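PDB 4MZQ: beta-alanyl-CoA:ammonia lyase 2, which probably acts as a lyase that removes ammonia from beta-alanyl-CoA, and here holds propionyl coenzyme A between its hot-dog subunits. Local coordinates for residues A27-Q32 against I57-P62; Q81-K86 against L122-D127; C85-W90 against G116-S121; V92-D97 against T107-P112. All coordinates share one frame; numbering follows the deposited sequence.

Contact 1: residues A27-Q32 against I57-P62; sequences ARIVNQ and IEFTAP. With 1VU (propionyl Coenzyme A), chain R.
Val-30 and Ile-57 meet methyl to methyl, CG2 to CD1 at 3.9 Å, where the central helix of the hot-dog fold lies against strand 50-59 of the sheet that wraps it. The tight part is made by apolar side chains. The same CG2 of Val-30 reaches the edge of the Phe-59 ring near its plane, 4.2 Å from CZ, and CD1 of Ile-29 comes obliquely to CD1 of that ring. Within the strand, CG2 of Ile-57 lies over one face of the phenyl group, offset toward its rim. Branched aliphatic residues suit this place, since their methyls pack against the edge and face of a flat ring without leaving a polar group to satisfy. Phe-59 starts off alongside the helix; with CG anti to its own carbonyl carbon (chi1 -56°) its ring is carried inward. Even so, helix and strand axes stay 10.1 Å apart, and only 180 Å² is buried. The looser side is polar: Arg-28 turns from the strand to Gln-32 and Asp-16, while Glu-58 faces the propionyl coenzyme A. There OE1 of Glu-58 accepts the adenine amino N4 at 2.8 Å, and the carbonyl O of Phe-59 takes the pantetheine N1 at 2.9 Å.

Contact 2: residues Q81-K86 against L122-D127; sequences QSYTCK and LFIAKD. With 1VU (propionyl Coenzyme A), chain M.
Gln-81 and Phe-123 run side by side and point the same way, at the end of the antiparallel hairpin that strands 82-95 and 106-123 form in the hot-dog sheet. The amide of Gln-81 is turned 62° from the phenyl plane, and its CB lies 3.6 Å from CE1 of Phe-123. Extended beyond CG (chi2 -177°), the glutamine reaches past the ring so that OE1 receives the backbone N of Lys-126 at 2.9 Å, on a lone pair in the amide plane. A long amide suits this spot: its aliphatic part lies along the ring, and its oxygen ties down the chain as it leaves the strand. C12 of propionyl coenzyme A sits over one face of Phe-123, offset toward the rim. Ser-82, on the same side of the sheet, donates OG to phosphate oxygen O16 at 2.7 Å, and the backbone N of Gln-81 binds O15.

Tyr-83 and Leu-122 face the other way, toward helix 27-45. The Tyr-83 ring has the carbonyl O of Leu-122 at its edge and runs obliquely past Ile-124, CE1 to CG1 3.6 Å, and its hydroxyl is hydrogen-bonded to OD1 of the zinc ligand Asp-45. Further along, SG of Cys-85 rests 3.9 Å from CD1 of Leu-122.

Contact 3: residues C85-W90 against G116-S121; sequences CKFEAW and GTATGS. With 1VU (propionyl Coenzyme A), chain M.
Lys-86 reaches across to Thr-119 on the neighbouring strand. Its CB lies 4.1 Å from the carbonyl O of Ala-118; CG, CD and CE then draw progressively nearer to OG1 of Thr-119, until NZ donates to that hydroxyl at 2.8 Å. Bends at chi2 (-123°) and chi4 (-49°) bring the ammonium group back over the sheet, where NZ also lies 3.7 Å from the threonine methyl CG2. Lysine suits this exposed face because its chain can lie along the surface and still end on a polar partner. The two segments belong to the long hairpin at the middle of the hot-dog sheet, antiparallel within 9° and zipped by alternating backbone bonds; that from Cys-85 N to Gly-120 O is 2.8 Å long. On the face turned to helix 27-45, Phe-87 sets its CB 4.2 Å from CB of Ala-118. Gly-120, without a side chain, lets the edge of the Phe-87 ring come close to its backbone, CE2 3.8 Å from N and in plane. Trp-33 of the helix meets the same ring. Glu-88, on the lysine's face, receives NE1 of Trp-90 on OE1 at 2.9 Å; the donor lies in its own ring plane and approaches from above the carboxylate.

Contact 4: residues V92-D97 against T107-P112; sequences VAKMVD and TACEPP
Lys-94 and Thr-107 are joined by a reciprocal pair of backbone hydrogen bonds. N of Lys-94 gives to O of Thr-107 at 2.8 Å, and N of Thr-107 returns a bond to O of Lys-94. A third bond, Cys-109 N to Val-92 O at 2.9 Å, is straight at the hydrogen (173°), but its donor stands 62° out of the carbonyl plane. A water completes this end by donating to the carbonyl oxygens of both Val-92 and Cys-109. These are the ends of strands 82-95 and 106-123 next to the loop that joins them in the hot-dog sheet, here twisted to 137° before the chain turns a corner at Glu-110 and the cis peptide of Pro-111. Close approach depends on small residues: Ala-93 and Ala-108 form a non-hydrogen-bonded pair with CA atoms 4.0 Å apart. Among sulfur and apolar contacts, SG of Cys-109 lies 3.7 Å from N of Ala-93 and 4.0 Å from CG of Lys-94. Val-92 CG1 touches Pro-112 CB loosely, at 4.3 Å, and Val-96 CG2 meets the Thr-107 methyl. The Thr-107 hydroxyl turns outward to bond Gln-133 of a neighbouring subunit.

How the contacts relate
Contacts 2, 3 and 4 follow one hairpin, strands 82-95 and 106-123, from its ligand-binding end to the end beside its connecting loop; the centres of contacts 2 and 4 are about 35 Å apart, on opposite sides of the chain's centre. Contact 3 sits between them and shares Cys-85 and Lys-86 with contact 2. Contact 1 adjoins contact 3, with centres about 9 Å apart: Glu-58 N lies 2.9 Å from Thr-117 O, probably hydrogen-bonded. Contacts 1 and 2 touch two different propionyl-CoA molecules; each supplies one side of an interface site, and the other contact's equivalent in a neighbouring subunit supplies the rest. Contact 2 also reaches the zinc ligands Asp-45 and His-142.

Contact 1: residues A27-Q32 against I57-P62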
# COMPACT_ATOMS: atom_id res chain seq x y z
N ALA A 27 8.82 -9.26 9.30
CA ALA A 27 9.41 -8.84 8.04
C ALA A 27 9.43 -7.31 7.88
O ALA A 27 10.19 -6.79 7.07
CB ALA A 27 8.67 -9.47 6.88
N ARG A 28 8.60 -6.60 8.63
CA ARG A 28 8.61 -5.13 8.53
C ARG A 28 9.96 -4.61 8.98
O ARG A 28 10.46 -3.62 8.46
CB ARG A 28 7.48 -4.52 9.38
CG ARG A 28 7.47 -2.99 9.44
CD ARG A 28 7.17 -2.40 8.08
NE ARG A 28 7.24 -0.94 8.08
CZ ARG A 28 8.37 -0.25 7.92
NH1 ARG A 28 9.52 -0.89 7.74
NH2 ARG A 28 8.33 1.07 7.93
N ILE A 29 10.54 -5.29 9.96
CA ILE A 29 11.87 -4.95 10.47
C ILE A 29 12.92 -5.23 9.39
O ILE A 29 13.79 -4.41 9.12
CB ILE A 29 12.21 -5.73 11.74
CG1 ILE A 29 11.27 -5.31 12.88
CG2 ILE A 29 13.68 -5.54 12.14
CD1 ILE A 29 11.47 -6.08 14.19
N VAL A 30 12.81 -6.40 8.76
CA VAL A 30 13.75 -6.78 7.72
C VAL A 30 13.66 -5.85 6.52
O VAL A 30 14.68 -5.54 5.90
CB VAL A 30 13.50 -8.23 7.29
CG1 VAL A 30 14.52 -8.67 6.26
CG2 VAL A 30 13.56 -9.13 8.52
N ASN A 31 12.44 -5.39 6.20
CA ASN A 31 12.25 -4.36 5.19
C ASN A 31 13.14 -3.17 5.51
O ASN A 31 13.90 -2.69 4.67
CB ASN A 31 10.77 -3.93 5.11
CG ASN A 31 10.42 -3.23 3.80
OD1 ASN A 31 11.24 -2.58 3.17
ND2 ASN A 31 9.17 -3.38 3.37
N GLN A 32 13.07 -2.72 6.76
CA GLN A 32 13.78 -1.50 7.09
C GLN A 32 15.28 -1.72 7.09
O GLN A 32 16.03 -0.87 6.63
CB GLN A 32 13.34 -0.95 8.44
CG GLN A 32 13.58 0.54 8.54
CD GLN A 32 12.77 1.31 7.52
OE1 GLN A 32 11.59 1.02 7.31
NE2 GLN A 32 13.41 2.27 6.86
N ILE A 57 18.71 -13.79 12.37
CA ILE A 57 17.77 -12.72 12.68
C ILE A 57 17.04 -13.20 13.92
O ILE A 57 16.62 -14.35 13.95
CB ILE A 57 16.75 -12.46 11.56
CG1 ILE A 57 17.44 -11.88 10.32
CG2 ILE A 57 15.64 -11.52 12.06
CD1 ILE A 57 16.49 -11.63 9.18
N GLU A 58 16.94 -12.36 14.94
CA GLU A 58 16.11 -12.70 16.10
C GLU A 58 15.06 -11.63 16.29
O GLU A 58 15.39 -10.45 16.30
CB GLU A 58 16.95 -12.85 17.36
CG GLU A 58 16.17 -13.48 18.53
CD GLU A 58 17.07 -14.13 19.57
OE1 GLU A 58 16.74 -15.25 20.03
OE2 GLU A 58 18.10 -13.52 19.93
N PHE A 59 13.80 -12.04 16.38
CA PHE A 59 12.71 -11.12 16.72
C PHE A 59 12.44 -11.25 18.21
O PHE A 59 11.94 -12.28 18.66
CB PHE A 59 11.44 -11.42 15.91
CG PHE A 59 11.64 -11.41 14.41
CD1 PHE A 59 12.00 -10.24 13.76
CD2 PHE A 59 11.43 -12.55 13.66
CE1 PHE A 59 12.18 -10.22 12.37
CE2 PHE A 59 11.59 -12.54 12.28
CZ PHE A 59 11.96 -11.37 11.64
N THR A 60 12.77 -10.22 18.98
CA THR A 60 12.90 -10.37 20.42
C THR A 60 11.73 -9.80 21.23
O THR A 60 11.56 -10.15 22.39
CB THR A 60 14.19 -9.70 20.93
OG1 THR A 60 14.27 -8.37 20.41
CG2 THR A 60 15.40 -10.47 20.47
N ALA A 61 10.96 -8.90 20.62
CA ALA A 61 9.78 -8.34 21.27
C ALA A 61 8.75 -7.93 20.22
O ALA A 61 9.12 -7.48 19.15
CB ALA A 61 10.17 -7.13 22.14
N PRO A 62 7.45 -8.08 20.53
CA PRO A 62 6.45 -7.79 19.50
C PRO A 62 6.31 -6.30 19.20
O PRO A 62 6.55 -5.46 20.08
CB PRO A 62 5.15 -8.32 20.11
CG PRO A 62 5.37 -8.21 21.58
CD PRO A 62 6.84 -8.40 21.83
O14 1VU R . 12.57 -25.49 23.98
P2 1VU R . 11.56 -24.87 23.04
O15 1VU R . 10.35 -24.30 23.73
O16 1VU R . 11.20 -25.71 21.82
O13 1VU R . 12.42 -23.63 22.47
C23 1VU R . 12.58 -22.41 23.18
C22 1VU R . 13.80 -21.71 22.64
O12 1VU R . 14.85 -22.66 22.42
C16 1VU R . 13.26 -21.15 21.33
N2 1VU R . 13.94 -19.95 20.79
C21 1VU R . 14.40 -19.86 19.54
N6 1VU R . 14.45 -20.75 18.52
C20 1VU R . 15.01 -20.40 17.35
N5 1VU R . 15.51 -19.17 17.17
C19 1VU R . 15.49 -18.25 18.16
N4 1VU R . 16.02 -17.02 17.95
C18 1VU R . 14.93 -18.59 19.39
N3 1VU R . 14.74 -17.93 20.56
C17 1VU R . 14.12 -18.77 21.41
O11 1VU R . 11.91 -20.78 21.61
C15 1VU R . 11.44 -21.48 22.77
C14 1VU R . 11.01 -20.55 23.90
O10 1VU R . 12.13 -19.77 24.31
P1 1VU R . 12.06 -18.75 25.56
O8 1VU R . 11.23 -19.39 26.64
O9 1VU R . 13.45 -18.25 25.82
O7 1VU R . 11.17 -17.59 24.89
P 1VU R . 11.67 -16.07 24.69
O5 1VU R . 11.91 -15.43 26.04
O6 1VU R . 12.74 -16.04 23.63
O4 1VU R . 10.29 -15.46 24.11
C13 1VU R . 9.90 -15.77 22.78
C10 1VU R . 8.92 -14.73 22.29
C11 1VU R . 8.45 -15.11 20.88
C12 1VU R . 7.73 -14.62 23.23
C9 1VU R . 9.67 -13.39 22.22
O3 1VU R . 10.96 -13.63 21.63
C8 1VU R . 8.94 -12.36 21.41
O2 1VU R . 7.93 -11.81 21.84
N1 1VU R . 9.48 -12.09 20.22
C7 1VU R . 8.83 -11.28 19.20
C6 1VU R . 8.07 -12.16 18.21
C5 1VU R . 7.47 -11.35 17.09
O1 1VU R . 6.96 -10.25 17.32
N 1VU R . 7.52 -11.92 15.89
C4 1VU R . 7.05 -11.24 14.68
C3 1VU R . 5.54 -11.09 14.62
S 1VU R . 4.69 -12.66 14.28

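Contact 2: residues Q81-K86 against L122-D127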
# COMPACT_ATOMS: atom_id res chain seq x y z
N GLN A 81 33.94 -8.34 -2.46
CA GLN A 81 32.69 -7.87 -3.02
C GLN A 81 31.57 -7.94 -1.98
O GLN A 81 30.44 -7.58 -2.28
CB GLN A 81 32.32 -8.69 -4.27
CG GLN A 81 33.32 -8.48 -5.41
CD GLN A 81 32.93 -9.23 -6.67
OE1 GLN A 81 32.66 -8.62 -7.70
NE2 GLN A 81 32.89 -10.55 -6.58
N SER A 82 31.90 -8.39 -0.77
CA SER A 82 30.89 -8.47 0.29
C SER A 82 31.20 -7.51 1.43
O SER A 82 32.34 -7.09 1.61
CB SER A 82 30.76 -9.90 0.83
OG SER A 82 31.78 -10.19 1.77
N TYR A 83 30.16 -7.16 2.16
CA TYR A 83 30.22 -6.25 3.30
C TYR A 83 29.34 -6.87 4.37
O TYR A 83 28.18 -7.15 4.12
CB TYR A 83 29.69 -4.84 2.96
CG TYR A 83 30.30 -4.23 1.72
CD1 TYR A 83 29.94 -4.68 0.45
CD2 TYR A 83 31.22 -3.20 1.81
CE1 TYR A 83 30.50 -4.14 -0.69
CE2 TYR A 83 31.80 -2.66 0.67
CZ TYR A 83 31.42 -3.12 -0.58
OH TYR A 83 31.97 -2.58 -1.72
N THR A 84 29.90 -7.09 5.55
CA THR A 84 29.15 -7.72 6.63
C THR A 84 28.73 -6.65 7.64
O THR A 84 29.54 -5.85 8.09
CB THR A 84 29.96 -8.82 7.30
OG1 THR A 84 30.39 -9.76 6.31
CG2 THR A 84 29.13 -9.55 8.36
N CYS A 85 27.44 -6.65 7.96
CA CYS A 85 26.83 -5.62 8.80
C CYS A 85 26.07 -6.23 9.96
O CYS A 85 25.64 -7.38 9.91
CB CYS A 85 25.87 -4.76 7.96
SG CYS A 85 26.65 -3.99 6.52
N LYS A 86 25.93 -5.44 11.02
CA LYS A 86 25.07 -5.78 12.14
C LYS A 86 23.89 -4.83 12.18
O LYS A 86 24.01 -3.65 11.80
CB LYS A 86 25.83 -5.75 13.47
CG LYS A 86 26.79 -6.92 13.64
CD LYS A 86 26.50 -7.72 14.91
CE LYS A 86 27.52 -8.83 15.10
NZ LYS A 86 27.69 -9.62 13.85
N LEU A 122 25.89 -7.66 2.35
CA LEU A 122 25.48 -7.10 1.08
C LEU A 122 26.64 -7.17 0.09
O LEU A 122 27.79 -7.30 0.48
CB LEU A 122 25.02 -5.64 1.26
CG LEU A 122 23.83 -5.45 2.22
CD1 LEU A 122 24.36 -5.17 3.62
CD2 LEU A 122 22.93 -4.30 1.78
N PHE A 123 26.29 -7.08 -1.19
CA PHE A 123 27.19 -7.31 -2.32
C PHE A 123 27.26 -6.08 -3.21
O PHE A 123 26.24 -5.53 -3.60
CB PHE A 123 26.69 -8.52 -3.11
CG PHE A 123 27.41 -8.77 -4.41
CD1 PHE A 123 28.54 -9.57 -4.44
CD2 PHE A 123 26.92 -8.25 -5.60
CE1 PHE A 123 29.19 -9.83 -5.63
CE2 PHE A 123 27.58 -8.51 -6.81
CZ PHE A 123 28.71 -9.30 -6.82
N ILE A 124 28.48 -5.66 -3.55
CA ILE A 124 28.68 -4.72 -4.65
C ILE A 124 29.75 -5.31 -5.56
O ILE A 124 30.88 -5.51 -5.13
CB ILE A 124 29.13 -3.33 -4.17
CG1 ILE A 124 28.15 -2.79 -3.12
CG2 ILE A 124 29.24 -2.37 -5.36
CD1 ILE A 124 28.57 -1.45 -2.55
N ALA A 125 29.38 -5.62 -6.79
CA ALA A 125 30.33 -6.13 -7.77
C ALA A 125 31.52 -5.19 -7.87
O ALA A 125 31.36 -3.97 -7.78
CB ALA A 125 29.65 -6.30 -9.13
N LYS A 126 32.71 -5.75 -8.06
CA LYS A 126 33.94 -4.96 -8.05
C LYS A 126 33.86 -3.76 -8.99
O LYS A 126 34.26 -2.65 -8.61
CB LYS A 126 35.14 -5.85 -8.41
CG LYS A 126 36.51 -5.16 -8.32
CD LYS A 126 36.79 -4.57 -6.93
CE LYS A 126 36.83 -5.63 -5.84
NZ LYS A 126 37.15 -5.09 -4.46
N ASP A 127 33.31 -3.96 -10.18
CA ASP A 127 33.21 -2.87 -11.16
C ASP A 127 32.16 -1.82 -10.79
O ASP A 127 32.10 -0.77 -11.42
CB ASP A 127 32.90 -3.43 -12.56
CG ASP A 127 34.14 -4.01 -13.23
OD1 ASP A 127 35.26 -3.62 -12.84
OD2 ASP A 127 33.99 -4.84 -14.16
O14 1VU M . 35.06 -12.62 -0.76
P2 1VU M . 33.97 -11.58 -0.80
O15 1VU M . 33.76 -10.97 -2.16
O16 1VU M . 34.03 -10.59 0.34
O13 1VU M . 32.62 -12.41 -0.45
C23 1VU M . 31.93 -13.20 -1.42
C22 1VU M . 31.12 -14.22 -0.65
O12 1VU M . 31.84 -14.83 0.44
C16 1VU M . 29.95 -13.37 -0.18
N2 1VU M . 28.71 -14.12 0.05
C21 1VU M . 28.05 -14.07 1.20
N6 1VU M . 28.30 -13.42 2.35
C20 1VU M . 27.45 -13.56 3.38
N5 1VU M . 26.36 -14.33 3.30
C19 1VU M . 26.07 -14.99 2.16
N4 1VU M . 24.97 -15.77 2.07
C18 1VU M . 26.93 -14.87 1.08
N3 1VU M . 26.95 -15.40 -0.17
C17 1VU M . 28.05 -14.93 -0.79
O11 1VU M . 29.67 -12.47 -1.24
C15 1VU M . 30.82 -12.37 -2.08
C14 1VU M . 30.48 -12.88 -3.48
O10 1VU M . 30.12 -14.26 -3.46
P1 1VU M . 29.76 -15.01 -4.83
O8 1VU M . 30.86 -14.70 -5.83
O9 1VU M . 29.40 -16.44 -4.56
O7 1VU M . 28.46 -14.16 -5.25
P 1VU M . 27.16 -14.83 -5.90
O5 1VU M . 27.58 -15.55 -7.16
O6 1VU M . 26.39 -15.54 -4.80
O4 1VU M . 26.36 -13.52 -6.35
C13 1VU M . 25.83 -12.67 -5.33
C10 1VU M . 24.59 -11.97 -5.88
C11 1VU M . 24.14 -10.89 -4.90
C12 1VU M . 24.89 -11.37 -7.25
C9 1VU M . 23.52 -13.05 -6.04
O3 1VU M . 23.54 -13.90 -4.88
C8 1VU M . 22.14 -12.47 -6.22
O2 1VU M . 21.84 -11.88 -7.25
N1 1VU M . 21.31 -12.68 -5.21
C7 1VU M . 20.05 -11.97 -5.05
C6 1VU M . 20.31 -10.65 -4.35
C5 1VU M . 19.01 -9.90 -4.14
O1 1VU M . 18.18 -9.86 -5.04
N 1VU M . 18.86 -9.30 -2.95
C4 1VU M . 17.63 -8.61 -2.57
C3 1VU M . 17.36 -7.30 -3.32
S 1VU M . 18.55 -5.99 -2.87

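Contact 3: residues C85-W90 against G116-S121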
# COMPACT_ATOMS: atom_id res chain seq x y z
N CYS A 85 27.44 -6.65 7.96
CA CYS A 85 26.83 -5.62 8.80
C CYS A 85 26.07 -6.23 9.96
O CYS A 85 25.64 -7.38 9.91
CB CYS A 85 25.87 -4.76 7.96
SG CYS A 85 26.65 -3.99 6.52
N LYS A 86 25.93 -5.44 11.02
CA LYS A 86 25.07 -5.78 12.14
C LYS A 86 23.89 -4.83 12.18
O LYS A 86 24.01 -3.65 11.80
CB LYS A 86 25.83 -5.75 13.47
CG LYS A 86 26.79 -6.92 13.64
CD LYS A 86 26.50 -7.72 14.91
CE LYS A 86 27.52 -8.83 15.10
NZ LYS A 86 27.69 -9.62 13.85
N PHE A 87 22.76 -5.34 12.64
CA PHE A 87 21.50 -4.61 12.67
C PHE A 87 20.77 -4.74 14.01
O PHE A 87 20.83 -5.77 14.67
CB PHE A 87 20.58 -5.10 11.55
CG PHE A 87 21.16 -4.96 10.17
CD1 PHE A 87 21.02 -3.77 9.47
CD2 PHE A 87 21.83 -6.02 9.58
CE1 PHE A 87 21.55 -3.65 8.18
CE2 PHE A 87 22.35 -5.90 8.31
CZ PHE A 87 22.22 -4.72 7.61
N GLU A 88 20.10 -3.67 14.39
CA GLU A 88 19.23 -3.69 15.57
C GLU A 88 17.90 -3.00 15.30
O GLU A 88 17.78 -2.16 14.42
CB GLU A 88 19.93 -3.01 16.76
CG GLU A 88 21.16 -3.77 17.27
CD GLU A 88 21.94 -3.03 18.35
OE1 GLU A 88 21.63 -1.85 18.62
OE2 GLU A 88 22.86 -3.63 18.93
N ALA A 89 16.88 -3.38 16.06
CA ALA A 89 15.58 -2.71 16.02
C ALA A 89 15.16 -2.38 17.43
O ALA A 89 15.17 -3.26 18.29
CB ALA A 89 14.52 -3.57 15.34
N TRP A 90 14.81 -1.12 17.66
CA TRP A 90 14.47 -0.63 18.99
C TRP A 90 13.13 0.10 19.01
O TRP A 90 12.87 0.92 18.13
CB TRP A 90 15.55 0.34 19.47
CG TRP A 90 16.90 -0.25 19.67
CD1 TRP A 90 17.93 -0.25 18.77
CD2 TRP A 90 17.40 -0.89 20.85
NE1 TRP A 90 19.03 -0.88 19.31
CE2 TRP A 90 18.73 -1.27 20.59
CE3 TRP A 90 16.84 -1.19 22.09
CZ2 TRP A 90 19.51 -1.94 21.54
CZ3 TRP A 90 17.61 -1.84 23.03
CH2 TRP A 90 18.94 -2.21 22.75
N GLY A 116 14.63 -6.48 17.70
CA GLY A 116 15.27 -7.35 16.73
C GLY A 116 16.77 -7.16 16.65
O GLY A 116 17.27 -6.06 16.89
N THR A 117 17.47 -8.24 16.34
CA THR A 117 18.89 -8.16 15.99
C THR A 117 19.17 -9.02 14.76
O THR A 117 18.42 -9.94 14.44
CB THR A 117 19.80 -8.64 17.14
OG1 THR A 117 19.53 -10.01 17.42
CG2 THR A 117 19.58 -7.81 18.40
N ALA A 118 20.26 -8.70 14.05
CA ALA A 118 20.66 -9.50 12.89
C ALA A 118 22.09 -9.23 12.50
O ALA A 118 22.64 -8.17 12.78
CB ALA A 118 19.76 -9.20 11.71
N THR A 119 22.67 -10.22 11.82
CA THR A 119 23.89 -10.03 11.06
C THR A 119 23.51 -10.30 9.61
O THR A 119 22.87 -11.31 9.32
CB THR A 119 25.02 -10.99 11.52
OG1 THR A 119 25.36 -10.73 12.89
CG2 THR A 119 26.26 -10.80 10.64
N GLY A 120 23.86 -9.40 8.70
CA GLY A 120 23.54 -9.63 7.31
C GLY A 120 24.64 -9.07 6.44
O GLY A 120 25.43 -8.25 6.91
N SER A 121 24.67 -9.49 5.18
CA SER A 121 25.74 -9.09 4.29
C SER A 121 25.18 -8.59 2.97
O SER A 121 24.13 -9.06 2.51
CB SER A 121 26.68 -10.27 4.03
OG SER A 121 27.34 -10.66 5.22
O14 1VU M . 35.06 -12.62 -0.76
P2 1VU M . 33.97 -11.58 -0.80
O15 1VU M . 33.76 -10.97 -2.16
O16 1VU M . 34.03 -10.59 0.34
O13 1VU M . 32.62 -12.41 -0.45
C23 1VU M . 31.93 -13.20 -1.42
C22 1VU M . 31.12 -14.22 -0.65
O12 1VU M . 31.84 -14.83 0.44
C16 1VU M . 29.95 -13.37 -0.18
N2 1VU M . 28.71 -14.12 0.05
C21 1VU M . 28.05 -14.07 1.20
N6 1VU M . 28.30 -13.42 2.35
C20 1VU M . 27.45 -13.56 3.38
N5 1VU M . 26.36 -14.33 3.30
C19 1VU M . 26.07 -14.99 2.16
N4 1VU M . 24.97 -15.77 2.07
C18 1VU M . 26.93 -14.87 1.08
N3 1VU M . 26.95 -15.40 -0.17
C17 1VU M . 28.05 -14.93 -0.79
O11 1VU M . 29.67 -12.47 -1.24
C15 1VU M . 30.82 -12.37 -2.08
C14 1VU M . 30.48 -12.88 -3.48
O10 1VU M . 30.12 -14.26 -3.46
P1 1VU M . 29.76 -15.01 -4.83
O8 1VU M . 30.86 -14.70 -5.83
O9 1VU M . 29.40 -16.44 -4.56
O7 1VU M . 28.46 -14.16 -5.25
P 1VU M . 27.16 -14.83 -5.90
O5 1VU M . 27.58 -15.55 -7.16
O6 1VU M . 26.39 -15.54 -4.80
O4 1VU M . 26.36 -13.52 -6.35
C13 1VU M . 25.83 -12.67 -5.33
C10 1VU M . 24.59 -11.97 -5.88
C11 1VU M . 24.14 -10.89 -4.90
C12 1VU M . 24.89 -11.37 -7.25
C9 1VU M . 23.52 -13.05 -6.04
O3 1VU M . 23.54 -13.90 -4.88
C8 1VU M . 22.14 -12.47 -6.22
O2 1VU M . 21.84 -11.88 -7.25
N1 1VU M . 21.31 -12.68 -5.21
C7 1VU M . 20.05 -11.97 -5.05
C6 1VU M . 20.31 -10.65 -4.35
C5 1VU M . 19.01 -9.90 -4.14
O1 1VU M . 18.18 -9.86 -5.04
N 1VU M . 18.86 -9.30 -2.95
C4 1VU M . 17.63 -8.61 -2.57
C3 1VU M . 17.36 -7.30 -3.32
S 1VU M . 18.55 -5.99 -2.87

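Contact 4: residues V92-D97 against T107-P112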
# COMPACT_ATOMS: atom_id res chain seq x y z
N VAL A 92 10.92 2.92 20.73
CA VAL A 92 11.19 4.09 21.55
C VAL A 92 9.95 4.77 22.10
O VAL A 92 10.07 5.60 23.00
CB VAL A 92 12.04 5.14 20.78
CG1 VAL A 92 13.42 4.56 20.44
CG2 VAL A 92 11.31 5.61 19.52
N ALA A 93 8.77 4.38 21.61
CA ALA A 93 7.50 4.90 22.11
C ALA A 93 6.37 3.97 21.70
O ALA A 93 6.51 3.21 20.74
CB ALA A 93 7.27 6.33 21.61
N LYS A 94 5.24 4.03 22.40
CA LYS A 94 4.15 3.09 22.14
C LYS A 94 2.81 3.64 22.61
O LYS A 94 2.78 4.56 23.43
CB LYS A 94 4.45 1.76 22.83
CG LYS A 94 4.59 1.90 24.35
CD LYS A 94 4.69 0.54 25.04
CE LYS A 94 4.55 0.68 26.55
NZ LYS A 94 4.52 -0.65 27.24
N MET A 95 1.71 3.07 22.10
CA MET A 95 0.40 3.27 22.72
C MET A 95 0.39 2.62 24.09
O MET A 95 1.00 1.58 24.30
CB MET A 95 -0.74 2.69 21.88
CG MET A 95 -0.77 3.14 20.42
SD MET A 95 -0.97 4.93 20.21
CE MET A 95 -2.56 5.25 20.94
N VAL A 96 -0.33 3.23 25.02
CA VAL A 96 -0.43 2.65 26.35
C VAL A 96 -1.29 1.38 26.33
O VAL A 96 -0.95 0.39 27.00
CB VAL A 96 -0.99 3.66 27.36
CG1 VAL A 96 -1.30 3.00 28.68
CG2 VAL A 96 0.02 4.78 27.55
N ASP A 97 -2.37 1.39 25.55
CA ASP A 97 -3.26 0.22 25.50
C ASP A 97 -3.78 -0.08 24.10
O ASP A 97 -4.83 0.42 23.68
CB ASP A 97 -4.43 0.39 26.47
CG ASP A 97 -5.33 -0.84 26.51
OD1 ASP A 97 -4.97 -1.87 25.91
OD2 ASP A 97 -6.40 -0.77 27.16
N THR A 107 3.14 6.66 25.33
CA THR A 107 4.30 7.02 26.15
C THR A 107 5.62 6.60 25.51
O THR A 107 5.63 5.88 24.52
CB THR A 107 4.17 6.39 27.57
OG1 THR A 107 5.16 6.95 28.44
CG2 THR A 107 4.29 4.87 27.53
N ALA A 108 6.72 7.10 26.05
CA ALA A 108 8.04 6.70 25.61
C ALA A 108 8.43 5.38 26.28
O ALA A 108 7.94 5.05 27.37
CB ALA A 108 9.07 7.79 25.92
N CYS A 109 9.29 4.64 25.60
CA CYS A 109 9.89 3.45 26.16
C CYS A 109 11.22 3.87 26.76
O CYS A 109 12.17 4.14 26.02
CB CYS A 109 10.09 2.38 25.09
SG CYS A 109 8.55 1.85 24.28
N GLU A 110 11.25 3.98 28.08
CA GLU A 110 12.48 4.28 28.82
C GLU A 110 12.79 3.13 29.77
O GLU A 110 12.14 3.00 30.82
CB GLU A 110 12.35 5.60 29.59
CG GLU A 110 12.06 6.82 28.70
CD GLU A 110 11.96 8.12 29.48
OE1 GLU A 110 11.28 8.14 30.54
OE2 GLU A 110 12.56 9.13 29.04
N PRO A 111 13.76 2.28 29.41
CA PRO A 111 14.60 2.36 28.21
C PRO A 111 13.92 1.80 26.96
O PRO A 111 12.87 1.16 27.08
CB PRO A 111 15.81 1.50 28.59
CG PRO A 111 15.22 0.44 29.43
CD PRO A 111 14.13 1.12 30.24
N PRO A 112 14.51 2.05 25.78
CA PRO A 112 13.92 1.43 24.59
C PRO A 112 13.92 -0.09 24.70
O PRO A 112 14.74 -0.69 25.41
CB PRO A 112 14.83 1.91 23.45
CG PRO A 112 16.08 2.34 24.11
CD PRO A 112 15.67 2.88 25.44
O HOH W 1 12.34 6.41 24.23